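Local coordinates for protein NADH oxidoreductase (Mesorhizobium loti, PDB 3PI7) that probably binds NADPH and acts as an oxidoreductase of the quinone reductase type, pairing a GroES-like domain with a Rossmann-fold nucleotide-binding domain, at residues S9-L14 / I42-P47; V169-A174 / F237-T242; P192-R197 / I208-V213. One frame throughout, in Å; residues are numbered along the deposited sequence.

Interaction 1: residues S9-L14 / I42-P47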
ATOM      1  N   SER A   9      43.572  -9.387 -21.405  1.00 16.58           N
ATOM      2  CA  SER A   9      43.438  -7.992 -21.035  1.00 17.14           C
ATOM      3  C   SER A   9      42.278  -7.358 -21.817  1.00 17.53           C
ATOM      4  O   SER A   9      41.870  -6.265 -21.478  1.00 17.02           O
ATOM      5  CB  SER A   9      44.744  -7.237 -21.239  1.00 21.67           C
ATOM      6  OG  SER A   9      45.192  -7.314 -22.570  1.00 33.56           O
ATOM      7  N   GLU A  10      41.747  -8.047 -22.842  1.00 14.49           N
ATOM      8  CA  GLU A  10      40.636  -7.542 -23.645  1.00 15.23           C
ATOM      9  C   GLU A  10      39.538  -8.584 -23.694  1.00 16.58           C
ATOM     10  O   GLU A  10      39.816  -9.781 -23.646  1.00 16.89           O
ATOM     11  CB  GLU A  10      41.159  -7.205 -25.051  1.00 16.85           C
ATOM     12  CG  GLU A  10      40.192  -6.491 -25.969  1.00 24.56           C
ATOM     13  CD  GLU A  10      40.867  -5.884 -27.180  1.00 39.47           C
ATOM     14  OE1 GLU A  10      41.873  -5.162 -27.003  1.00 32.10           O
ATOM     15  OE2 GLU A  10      40.397  -6.144 -28.310  1.00 30.85           O
HETATM   16  N   MSE A  11      38.301  -8.141 -23.833  1.00 12.63           N
HETATM   17  CA  MSE A  11      37.171  -9.089 -23.923  1.00 10.97           C
HETATM   18  C   MSE A  11      36.034  -8.547 -24.772  1.00 15.03           C
HETATM   19  O   MSE A  11      35.931  -7.336 -24.981  1.00 16.90           O
HETATM   20  CB  MSE A  11      36.630  -9.370 -22.506  1.00  9.47           C
HETATM   21  CG  MSE A  11      36.074  -8.084 -21.815  1.00 11.34           C
HETATM   22 SE   MSE A  11      35.244  -8.496 -20.174  0.75 11.46          SE
HETATM   23  CE  MSE A  11      34.466  -6.822 -19.836  1.00 10.35           C
ATOM     24  N   LYS A  12      35.179  -9.441 -25.264  1.00 13.08           N
ATOM     25  CA  LYS A  12      33.977  -9.008 -25.948  1.00 13.54           C
ATOM     26  C   LYS A  12      32.878  -8.887 -24.896  1.00 14.54           C
ATOM     27  O   LYS A  12      32.901  -9.599 -23.889  1.00 12.91           O
ATOM     28  CB  LYS A  12      33.565  -9.909 -27.125  1.00 18.58           C
ATOM     29  CG  LYS A  12      33.341 -11.382 -26.858  1.00 42.21           C
ATOM     30  CD  LYS A  12      32.955 -12.080 -28.168  1.00 56.30           C
ATOM     31  CE  LYS A  12      32.333 -13.449 -27.996  1.00 68.58           C
ATOM     32  NZ  LYS A  12      33.293 -14.457 -27.486  1.00 77.37           N
ATOM     33  N   ALA A  13      31.942  -7.953 -25.110  1.00 11.44           N
ATOM     34  CA  ALA A  13      30.869  -7.687 -24.168  1.00 11.11           C
ATOM     35  C   ALA A  13      29.740  -6.960 -24.853  1.00 13.78           C
ATOM     36  O   ALA A  13      29.953  -6.442 -25.955  1.00 15.82           O
ATOM     37  CB  ALA A  13      31.400  -6.848 -23.003  1.00 11.37           C
ATOM     38  N   LEU A  14      28.542  -6.940 -24.226  1.00 11.56           N
ATOM     39  CA  LEU A  14      27.357  -6.194 -24.710  1.00 11.18           C
ATOM     40  C   LEU A  14      27.275  -4.965 -23.848  1.00 15.73           C
ATOM     41  O   LEU A  14      26.917  -5.059 -22.663  1.00 14.80           O
ATOM     42  CB  LEU A  14      26.075  -7.046 -24.633  1.00 11.38           C
ATOM     43  CG  LEU A  14      26.135  -8.402 -25.326  1.00 13.75           C
ATOM     44  CD1 LEU A  14      24.816  -9.114 -25.191  1.00 14.21           C
ATOM     45  CD2 LEU A  14      26.536  -8.259 -26.825  1.00 14.97           C
ATOM     46  N   ILE A  42      36.434  -4.513 -25.067  1.00 16.55           N
ATOM     47  CA  ILE A  42      36.868  -3.565 -24.051  1.00 15.60           C
ATOM     48  C   ILE A  42      37.870  -4.227 -23.123  1.00 16.10           C
ATOM     49  O   ILE A  42      37.975  -5.441 -23.099  1.00 14.70           O
ATOM     50  CB  ILE A  42      35.649  -3.002 -23.239  1.00 18.40           C
ATOM     51  CG1 ILE A  42      34.864  -4.102 -22.506  1.00 18.97           C
ATOM     52  CG2 ILE A  42      34.712  -2.145 -24.118  1.00 20.22           C
ATOM     53  CD1 ILE A  42      34.068  -3.527 -21.279  1.00 20.62           C
ATOM     54  N   ALA A  43      38.565  -3.423 -22.329  1.00 13.53           N
ATOM     55  CA  ALA A  43      39.503  -3.940 -21.353  1.00 14.40           C
ATOM     56  C   ALA A  43      38.788  -4.757 -20.292  1.00 16.43           C
ATOM     57  O   ALA A  43      37.663  -4.444 -19.880  1.00 15.44           O
ATOM     58  CB  ALA A  43      40.252  -2.782 -20.697  1.00 14.89           C
ATOM     59  N   VAL A  44      39.436  -5.851 -19.879  1.00 12.30           N
ATOM     60  CA  VAL A  44      38.922  -6.681 -18.812  1.00 11.94           C
ATOM     61  C   VAL A  44      39.084  -5.877 -17.507  1.00 15.36           C
ATOM     62  O   VAL A  44      40.164  -5.358 -17.232  1.00 14.47           O
ATOM     63  CB  VAL A  44      39.624  -8.065 -18.765  1.00 14.51           C
ATOM     64  CG1 VAL A  44      39.238  -8.850 -17.507  1.00 14.53           C
ATOM     65  CG2 VAL A  44      39.302  -8.873 -20.025  1.00 14.10           C
ATOM     66  N   PRO A  45      38.008  -5.724 -16.707  1.00 12.80           N
ATOM     67  CA  PRO A  45      38.139  -4.972 -15.459  1.00 11.44           C
ATOM     68  C   PRO A  45      38.947  -5.710 -14.397  1.00 16.02           C
ATOM     69  O   PRO A  45      39.145  -6.923 -14.477  1.00 13.42           O
ATOM     70  CB  PRO A  45      36.686  -4.792 -15.015  1.00 12.53           C
ATOM     71  CG  PRO A  45      36.009  -6.081 -15.519  1.00 16.50           C
ATOM     72  CD  PRO A  45      36.640  -6.266 -16.879  1.00 13.61           C
ATOM     73  N   ALA A  46      39.417  -4.954 -13.412  1.00 14.75           N
ATOM     74  CA  ALA A  46      40.109  -5.482 -12.239  1.00 16.79           C
ATOM     75  C   ALA A  46      39.132  -5.485 -11.048  1.00 19.20           C
ATOM     76  O   ALA A  46      38.435  -4.496 -10.821  1.00 17.50           O
ATOM     77  CB  ALA A  46      41.337  -4.624 -11.918  1.00 19.00           C
ATOM     78  N   PRO A  47      39.034  -6.605 -10.321  1.00 16.02           N
ATOM     79  CA  PRO A  47      38.145  -6.635  -9.143  1.00 15.68           C
ATOM     80  C   PRO A  47      38.697  -5.786  -8.019  1.00 17.22           C
ATOM     81  O   PRO A  47      39.921  -5.722  -7.832  1.00 17.21           O
ATOM     82  CB  PRO A  47      38.149  -8.102  -8.738  1.00 16.47           C
ATOM     83  CG  PRO A  47      39.475  -8.617  -9.194  1.00 21.20           C
ATOM     84  CD  PRO A  47      39.779  -7.871 -10.474  1.00 16.84           C
TER

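Interaction 2: residues V169-A174 / F237-T242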
ATOM      1  N   VAL A 169      -2.466 -15.062  -5.370  1.00  9.68           N
ATOM      2  CA  VAL A 169      -2.605 -14.619  -6.761  1.00  9.40           C
ATOM      3  C   VAL A 169      -1.276 -14.140  -7.316  1.00 13.75           C
ATOM      4  O   VAL A 169      -0.501 -13.492  -6.613  1.00 13.35           O
ATOM      5  CB  VAL A 169      -3.700 -13.501  -6.892  1.00 12.79           C
ATOM      6  CG1 VAL A 169      -3.967 -13.121  -8.350  1.00 11.94           C
ATOM      7  CG2 VAL A 169      -4.994 -13.910  -6.217  1.00 13.88           C
HETATM    8  N   MSE A 170      -1.085 -14.370  -8.628  1.00 12.05           N
HETATM    9  CA  MSE A 170       0.104 -13.880  -9.322  1.00 10.83           C
HETATM   10  C   MSE A 170      -0.250 -13.433 -10.714  1.00 15.84           C
HETATM   11  O   MSE A 170      -0.932 -14.155 -11.431  1.00 14.93           O
HETATM   12  CB  MSE A 170       1.191 -14.961  -9.416  1.00 12.04           C
HETATM   13  CG  MSE A 170       1.805 -15.259  -8.077  1.00 14.18           C
HETATM   14 SE   MSE A 170       3.331 -16.388  -8.228  0.75 17.02          SE
HETATM   15  CE  MSE A 170       2.424 -18.013  -8.799  1.00 11.88           C
ATOM     16  N   THR A 171       0.213 -12.240 -11.102  1.00 13.58           N
ATOM     17  CA  THR A 171       0.122 -11.826 -12.508  1.00 13.93           C
ATOM     18  C   THR A 171       1.375 -12.341 -13.239  1.00 18.77           C
ATOM     19  O   THR A 171       2.365 -12.716 -12.593  1.00 18.19           O
ATOM     20  CB  THR A 171      -0.012 -10.333 -12.655  1.00 17.50           C
ATOM     21  OG1 THR A 171       0.948  -9.697 -11.823  1.00 16.01           O
ATOM     22  CG2 THR A 171      -1.379  -9.840 -12.356  1.00 18.12           C
ATOM     23  N   ALA A 172       1.362 -12.341 -14.593  1.00 19.52           N
ATOM     24  CA  ALA A 172       2.471 -12.847 -15.436  1.00 18.85           C
ATOM     25  C   ALA A 172       2.724 -14.300 -15.074  1.00 22.35           C
ATOM     26  O   ALA A 172       3.850 -14.691 -14.774  1.00 21.66           O
ATOM     27  CB  ALA A 172       3.741 -12.012 -15.248  1.00 19.69           C
ATOM     28  N   GLY A 173       1.646 -15.066 -15.019  1.00 19.10           N
ATOM     29  CA  GLY A 173       1.679 -16.466 -14.620  1.00 17.97           C
ATOM     30  C   GLY A 173       2.655 -17.353 -15.359  1.00 23.54           C
ATOM     31  O   GLY A 173       3.176 -18.308 -14.785  1.00 24.64           O
ATOM     32  N   ALA A 174       2.948 -17.043 -16.611  1.00 20.58           N
ATOM     33  CA  ALA A 174       3.834 -17.911 -17.381  1.00 21.35           C
ATOM     34  C   ALA A 174       5.317 -17.583 -17.224  1.00 23.72           C
ATOM     35  O   ALA A 174       6.148 -18.249 -17.851  1.00 23.26           O
ATOM     36  CB  ALA A 174       3.450 -17.849 -18.840  1.00 22.94           C
ATOM     37  N   PHE A 237      -1.176 -11.150  -3.084  1.00 10.76           N
ATOM     38  CA  PHE A 237      -1.144 -10.962  -4.531  1.00  9.73           C
ATOM     39  C   PHE A 237       0.261 -10.512  -4.892  1.00 13.57           C
ATOM     40  O   PHE A 237       0.675  -9.411  -4.513  1.00 12.68           O
ATOM     41  CB  PHE A 237      -2.224  -9.938  -4.938  1.00 11.43           C
ATOM     42  CG  PHE A 237      -2.152  -9.373  -6.337  1.00 12.57           C
ATOM     43  CD1 PHE A 237      -1.677 -10.149  -7.403  1.00 14.50           C
ATOM     44  CD2 PHE A 237      -2.569  -8.077  -6.600  1.00 12.89           C
ATOM     45  CE1 PHE A 237      -1.594  -9.615  -8.690  1.00 14.62           C
ATOM     46  CE2 PHE A 237      -2.540  -7.564  -7.907  1.00 14.66           C
ATOM     47  CZ  PHE A 237      -2.085  -8.348  -8.945  1.00 12.97           C
ATOM     48  N   LEU A 238       0.992 -11.371  -5.624  1.00 12.57           N
ATOM     49  CA  LEU A 238       2.359 -11.093  -6.073  1.00 11.42           C
ATOM     50  C   LEU A 238       2.224 -10.562  -7.476  1.00 12.77           C
ATOM     51  O   LEU A 238       1.792 -11.284  -8.382  1.00 12.92           O
ATOM     52  CB  LEU A 238       3.260 -12.354  -5.989  1.00 11.48           C
ATOM     53  CG  LEU A 238       3.308 -13.039  -4.614  1.00 13.57           C
ATOM     54  CD1 LEU A 238       4.193 -14.310  -4.663  1.00 14.84           C
ATOM     55  CD2 LEU A 238       3.844 -12.089  -3.563  1.00 14.36           C
ATOM     56  N   ASP A 239       2.533  -9.284  -7.648  1.00  9.27           N
ATOM     57  CA  ASP A 239       2.280  -8.637  -8.919  1.00 10.10           C
ATOM     58  C   ASP A 239       3.537  -8.170  -9.654  1.00 14.56           C
ATOM     59  O   ASP A 239       4.242  -7.280  -9.176  1.00 14.07           O
ATOM     60  CB  ASP A 239       1.368  -7.432  -8.642  1.00 11.64           C
ATOM     61  CG  ASP A 239       0.993  -6.599  -9.859  1.00 14.48           C
ATOM     62  OD1 ASP A 239       0.909  -7.169 -10.977  1.00 14.25           O
ATOM     63  OD2 ASP A 239       0.740  -5.394  -9.684  1.00 14.69           O
ATOM     64  N   ALA A 240       3.754  -8.706 -10.867  1.00 13.59           N
ATOM     65  CA  ALA A 240       4.873  -8.316 -11.728  1.00 14.49           C
ATOM     66  C   ALA A 240       4.438  -7.307 -12.815  1.00 17.31           C
ATOM     67  O   ALA A 240       5.293  -6.830 -13.583  1.00 18.50           O
ATOM     68  CB  ALA A 240       5.437  -9.568 -12.435  1.00 15.25           C
ATOM     69  N   VAL A 241       3.124  -7.044 -12.940  1.00 11.81           N
ATOM     70  CA  VAL A 241       2.578  -6.334 -14.083  1.00 12.16           C
ATOM     71  C   VAL A 241       2.134  -4.920 -13.752  1.00 16.01           C
ATOM     72  O   VAL A 241       2.487  -3.996 -14.488  1.00 14.91           O
ATOM     73  CB  VAL A 241       1.418  -7.176 -14.704  1.00 15.77           C
ATOM     74  CG1 VAL A 241       0.729  -6.461 -15.860  1.00 16.92           C
ATOM     75  CG2 VAL A 241       1.922  -8.547 -15.182  1.00 15.15           C
ATOM     76  N   THR A 242       1.367  -4.746 -12.646  1.00 11.56           N
ATOM     77  CA  THR A 242       0.757  -3.481 -12.254  1.00 11.44           C
ATOM     78  C   THR A 242      -0.251  -3.118 -13.340  1.00 15.52           C
ATOM     79  O   THR A 242      -0.808  -4.021 -13.970  1.00 15.27           O
ATOM     80  CB  THR A 242       1.760  -2.357 -11.881  1.00 14.30           C
ATOM     81  OG1 THR A 242       2.273  -1.730 -13.063  1.00 15.62           O
ATOM     82  CG2 THR A 242       2.889  -2.852 -10.988  1.00 14.60           C
TER
HETATM   83  O   HOH W   1       3.521 -12.357 -10.339  1.00 24.36           O

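Interaction 3: residues P192-R197 / I208-V213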
ATOM      1  N   PRO A 192      -2.253 -21.676  -6.379  1.00 13.74           N
ATOM      2  CA  PRO A 192      -1.954 -20.452  -7.125  1.00 13.29           C
ATOM      3  C   PRO A 192      -3.078 -20.065  -8.057  1.00 17.58           C
ATOM      4  O   PRO A 192      -3.645 -20.908  -8.742  1.00 16.16           O
ATOM      5  CB  PRO A 192      -0.682 -20.815  -7.919  1.00 13.28           C
ATOM      6  CG  PRO A 192      -0.142 -22.032  -7.251  1.00 18.34           C
ATOM      7  CD  PRO A 192      -1.327 -22.763  -6.734  1.00 15.34           C
ATOM      8  N   ILE A 193      -3.347 -18.766  -8.120  1.00 13.49           N
ATOM      9  CA  ILE A 193      -4.319 -18.200  -9.049  1.00 13.74           C
ATOM     10  C   ILE A 193      -3.470 -17.344  -9.937  1.00 15.36           C
ATOM     11  O   ILE A 193      -2.900 -16.374  -9.439  1.00 12.26           O
ATOM     12  CB  ILE A 193      -5.409 -17.402  -8.298  1.00 16.37           C
ATOM     13  CG1 ILE A 193      -6.241 -18.302  -7.366  1.00 15.95           C
ATOM     14  CG2 ILE A 193      -6.296 -16.582  -9.278  1.00 14.28           C
ATOM     15  CD1 ILE A 193      -6.919 -17.461  -6.203  1.00 16.21           C
ATOM     16  N   VAL A 194      -3.359 -17.663 -11.235  1.00 13.49           N
ATOM     17  CA  VAL A 194      -2.463 -16.868 -12.044  1.00 13.76           C
ATOM     18  C   VAL A 194      -3.160 -16.354 -13.277  1.00 16.59           C
ATOM     19  O   VAL A 194      -4.100 -16.971 -13.755  1.00 16.13           O
ATOM     20  CB  VAL A 194      -1.148 -17.628 -12.417  1.00 18.03           C
ATOM     21  CG1 VAL A 194      -0.444 -18.174 -11.170  1.00 17.43           C
ATOM     22  CG2 VAL A 194      -1.396 -18.740 -13.434  1.00 18.24           C
ATOM     23  N   THR A 195      -2.695 -15.226 -13.781  1.00 14.84           N
ATOM     24  CA  THR A 195      -3.251 -14.666 -15.012  1.00 16.19           C
ATOM     25  C   THR A 195      -2.244 -14.798 -16.154  1.00 21.62           C
ATOM     26  O   THR A 195      -1.028 -14.652 -15.946  1.00 23.04           O
ATOM     27  CB  THR A 195      -3.679 -13.200 -14.833  1.00 19.86           C
ATOM     28  OG1 THR A 195      -2.491 -12.439 -14.662  1.00 23.10           O
ATOM     29  CG2 THR A 195      -4.665 -12.993 -13.655  1.00 21.08           C
ATOM     30  N   VAL A 196      -2.754 -15.069 -17.358  1.00 17.10           N
ATOM     31  CA  VAL A 196      -1.979 -15.165 -18.607  1.00 17.75           C
ATOM     32  C   VAL A 196      -2.632 -14.311 -19.705  1.00 21.97           C
ATOM     33  O   VAL A 196      -3.761 -13.880 -19.536  1.00 21.59           O
ATOM     34  CB  VAL A 196      -1.821 -16.633 -19.080  1.00 22.40           C
ATOM     35  CG1 VAL A 196      -1.043 -17.450 -18.069  1.00 23.07           C
ATOM     36  CG2 VAL A 196      -3.169 -17.274 -19.378  1.00 22.39           C
ATOM     37  N   ARG A 197      -1.957 -14.145 -20.854  1.00 21.90           N
ATOM     38  CA  ARG A 197      -2.468 -13.420 -22.033  1.00 23.03           C
ATOM     39  C   ARG A 197      -2.763 -14.392 -23.188  1.00 29.11           C
ATOM     40  O   ARG A 197      -3.337 -13.985 -24.201  1.00 28.34           O
ATOM     41  CB  ARG A 197      -1.454 -12.364 -22.505  1.00 24.52           C
ATOM     42  CG  ARG A 197      -1.266 -11.230 -21.511  1.00 35.04           C
ATOM     43  CD  ARG A 197      -0.168 -10.263 -21.906  1.00 43.78           C
ATOM     44  N   ILE A 208       1.876 -27.736 -13.866  1.00 21.61           N
ATOM     45  CA  ILE A 208       2.882 -27.570 -12.822  1.00 21.59           C
ATOM     46  C   ILE A 208       2.249 -27.263 -11.447  1.00 23.86           C
ATOM     47  O   ILE A 208       2.963 -27.254 -10.442  1.00 23.97           O
ATOM     48  CB  ILE A 208       3.956 -26.528 -13.221  1.00 26.24           C
ATOM     49  CG1 ILE A 208       3.337 -25.207 -13.660  1.00 26.76           C
ATOM     50  CG2 ILE A 208       4.874 -27.119 -14.317  1.00 28.01           C
ATOM     51  CD1 ILE A 208       4.227 -24.064 -13.494  1.00 35.36           C
ATOM     52  N   GLY A 209       0.938 -27.014 -11.401  1.00 18.40           N
ATOM     53  CA  GLY A 209       0.272 -26.834 -10.115  1.00 17.75           C
ATOM     54  C   GLY A 209      -0.609 -25.634  -9.898  1.00 20.42           C
ATOM     55  O   GLY A 209      -1.058 -25.429  -8.773  1.00 19.75           O
ATOM     56  N   ALA A 210      -0.859 -24.809 -10.938  1.00 16.47           N
ATOM     57  CA  ALA A 210      -1.739 -23.661 -10.712  1.00 15.56           C
ATOM     58  C   ALA A 210      -3.164 -24.145 -10.520  1.00 18.68           C
ATOM     59  O   ALA A 210      -3.604 -25.045 -11.244  1.00 18.56           O
ATOM     60  CB  ALA A 210      -1.658 -22.685 -11.859  1.00 15.93           C
ATOM     61  N   ALA A 211      -3.848 -23.629  -9.485  1.00 15.65           N
ATOM     62  CA  ALA A 211      -5.248 -24.009  -9.223  1.00 15.70           C
ATOM     63  C   ALA A 211      -6.165 -23.328 -10.213  1.00 18.31           C
ATOM     64  O   ALA A 211      -7.145 -23.922 -10.660  1.00 19.81           O
ATOM     65  CB  ALA A 211      -5.642 -23.631  -7.801  1.00 16.64           C
ATOM     66  N   HIS A 212      -5.863 -22.064 -10.534  1.00 15.36           N
ATOM     67  CA  HIS A 212      -6.630 -21.289 -11.509  1.00 14.66           C
ATOM     68  C   HIS A 212      -5.696 -20.584 -12.463  1.00 16.59           C
ATOM     69  O   HIS A 212      -4.696 -20.002 -12.038  1.00 15.20           O
ATOM     70  CB  HIS A 212      -7.511 -20.237 -10.783  1.00 13.71           C
ATOM     71  CG  HIS A 212      -8.562 -20.831  -9.901  1.00 15.45           C
ATOM     72  ND1 HIS A 212      -9.844 -21.065 -10.371  1.00 17.30           N
ATOM     73  CD2 HIS A 212      -8.502 -21.182  -8.594  1.00 15.74           C
ATOM     74  CE1 HIS A 212     -10.520 -21.545  -9.335  1.00 16.26           C
ATOM     75  NE2 HIS A 212      -9.748 -21.667  -8.257  1.00 15.23           N
ATOM     76  N   VAL A 213      -6.065 -20.548 -13.741  1.00 14.97           N
ATOM     77  CA  VAL A 213      -5.277 -19.848 -14.750  1.00 15.07           C
ATOM     78  C   VAL A 213      -6.283 -19.034 -15.517  1.00 20.12           C
ATOM     79  O   VAL A 213      -7.153 -19.606 -16.158  1.00 20.80           O
ATOM     80  CB  VAL A 213      -4.401 -20.758 -15.659  1.00 18.98           C
ATOM     81  CG1 VAL A 213      -3.534 -19.905 -16.598  1.00 18.96           C
ATOM     82  CG2 VAL A 213      -3.523 -21.668 -14.827  1.00 17.84           C
TER

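Interaction 1: residues S9-L14 / I42-P47
Met11 and Ile42 face each other as the hydrogen-bonded pair of a short antiparallel ladder, Met11 N giving its hydrogen to Ile42 O at 2.8 Å and Ile42 N returning one to Met11 O at 2.9 Å. Next comes the non-hydrogen-bonded pair Glu10 and Ala43, with CA atoms 4.4 Å apart and side chains diverging. Past the end of strand 37-43, Val44 N still gives a hydrogen bond to Ser9 O at 2.9 Å, while the touching parts of the two segments run 112° apart.

Selenomethionine Met11 does most of the side-chain work. Its CG sits between the backbone N and the carbonyl carbon (chi1 62°), and from there the chain runs extended. Its CB lies 3.7 Å from Val44 CG2. At the far end the CE methyl meets Ile42 CD1 at 3.6 Å and Pro45 CD at 3.7 Å, and the Met11 side chain crosses that of Pro45 at about a right angle.

This two-stranded antiparallel sheet rests on the larger mixed sheet: Met11 and Val44 touch Tyr123, Pro45 touches Val125 of strand 123-127, and Val44 and Pro45 both reach Leu53 of strand 51-56.

Interaction 2: residues V169-A174 / F237-T242
Thr171 and Asp239 make the side-chain hydrogen bond of this contact, at the C-terminal ends of two neighbouring parallel strands. The hydroxyl OG1 donates to Asp239 OD1 at 2.7 Å, on the lone pair anti to the other carboxylate oxygen; chi1 of 47° puts OG1 between the backbone N and the carbonyl carbon. The same OD1 accepts from Val241 N, above the carboxylate plane, and from Thr242 N on the syn side, closing an Asx turn and the wider Asx motif. The second oxygen, OD2, is hydrogen-bonded to Trp259 NE1.

Backbone bonds zip these adjacent strands of the six-stranded Rossmann-fold sheet in parallel: Leu238 N to Val169 O at 2.8 Å and Thr171 N to Leu238 O at 3.3 Å. A water then spans the widening gap, donating to Thr171 O and to Leu238 O.

Apolar contacts fall on both faces of the sheet. On one, the Phe237 ring turns its edge to Val169 O and to the Thr171 methyl CG2, 3.7 Å from CE1; Val169 CG1 lies 3.9 Å from CD1, the two side chains crossing obliquely. Asp239 CB sits over one face of that ring, offset toward the rim. On the other, the Met170 and Leu238 side chains lie side by side, CG to CB 3.9 Å, against helix 176-188. Past the strands, Val241 CG2 closes on Thr171 CB at 3.6 Å and touches Ala172 CB.

With three donors on OD1 and the indole on OD2, the buried carboxylate is well compensated, which probably favours its charged form and fixes the loop leading into helix 243-252 at the sheet's C-terminal edge.

Interaction 3: residues P192-R197 / I208-V213
Pro192 fits its ring against the turn between helix 202-208 and strand 212-215, within a Rossmann-fold beta-alpha-beta unit whose last strand is outermost in this chain's parallel sheet. Its CD presses on Gly209 O at 3.4 Å, and CB and CG lie over Ala210 CA. Gly209 ends the helix in a Schellman motif with positive phi, where a CB would run into the preceding carbonyl oxygen. An alanine in place of Pro192 would probably open a gap beside Gly209 O where CG and CD now pack.

The valines interlock. Val213 CG2 lies alongside Val194 CG2 at 3.9 Å, while Val213 CG1 (anti to the backbone N, chi1 -175°) is seated against both methyls of Val196, each 3.8 Å away. On the other face Ile193 and His212 run side by side, CG1 reaching ring atom CD2 at 3.9 Å.

The parallel pairing uses His212 N to Pro192 O at 3.1 Å and Val194 N to His212 O at 2.8 Å; Ala211 N adds a weak bond to Pro192 O. Backbone bonds and apolar contacts on both faces hold the strands, while His212 hydrogen-bonds through NE2 to Glu232 and through ND1 to a glycerol probably from the crystallisation liquor.

Overall arrangement
From the N terminus, interaction 1 comes first: strand 10-16 pairs with strand 37-43, closing a loop of 27 residues on the GroES-like side of the molecule. It is complete before the other two begin, and its centre lies about 37 Å and 43 Å from those of interactions 2 and 3, across the centre of the chain. After building most of the mixed sheet the chain enters the parallel Rossmann sheet. Interaction 2 joins strands 167-170 and 236-239, and within the long excursion between them interaction 3 closes the beta-alpha-beta unit of strands 191-196 and 212-215. Strands 167-170 and 191-196 are neighbours, so the two contacts meet, with Met170 N 2.8 Å from Ile193 O, and together span four adjacent strands.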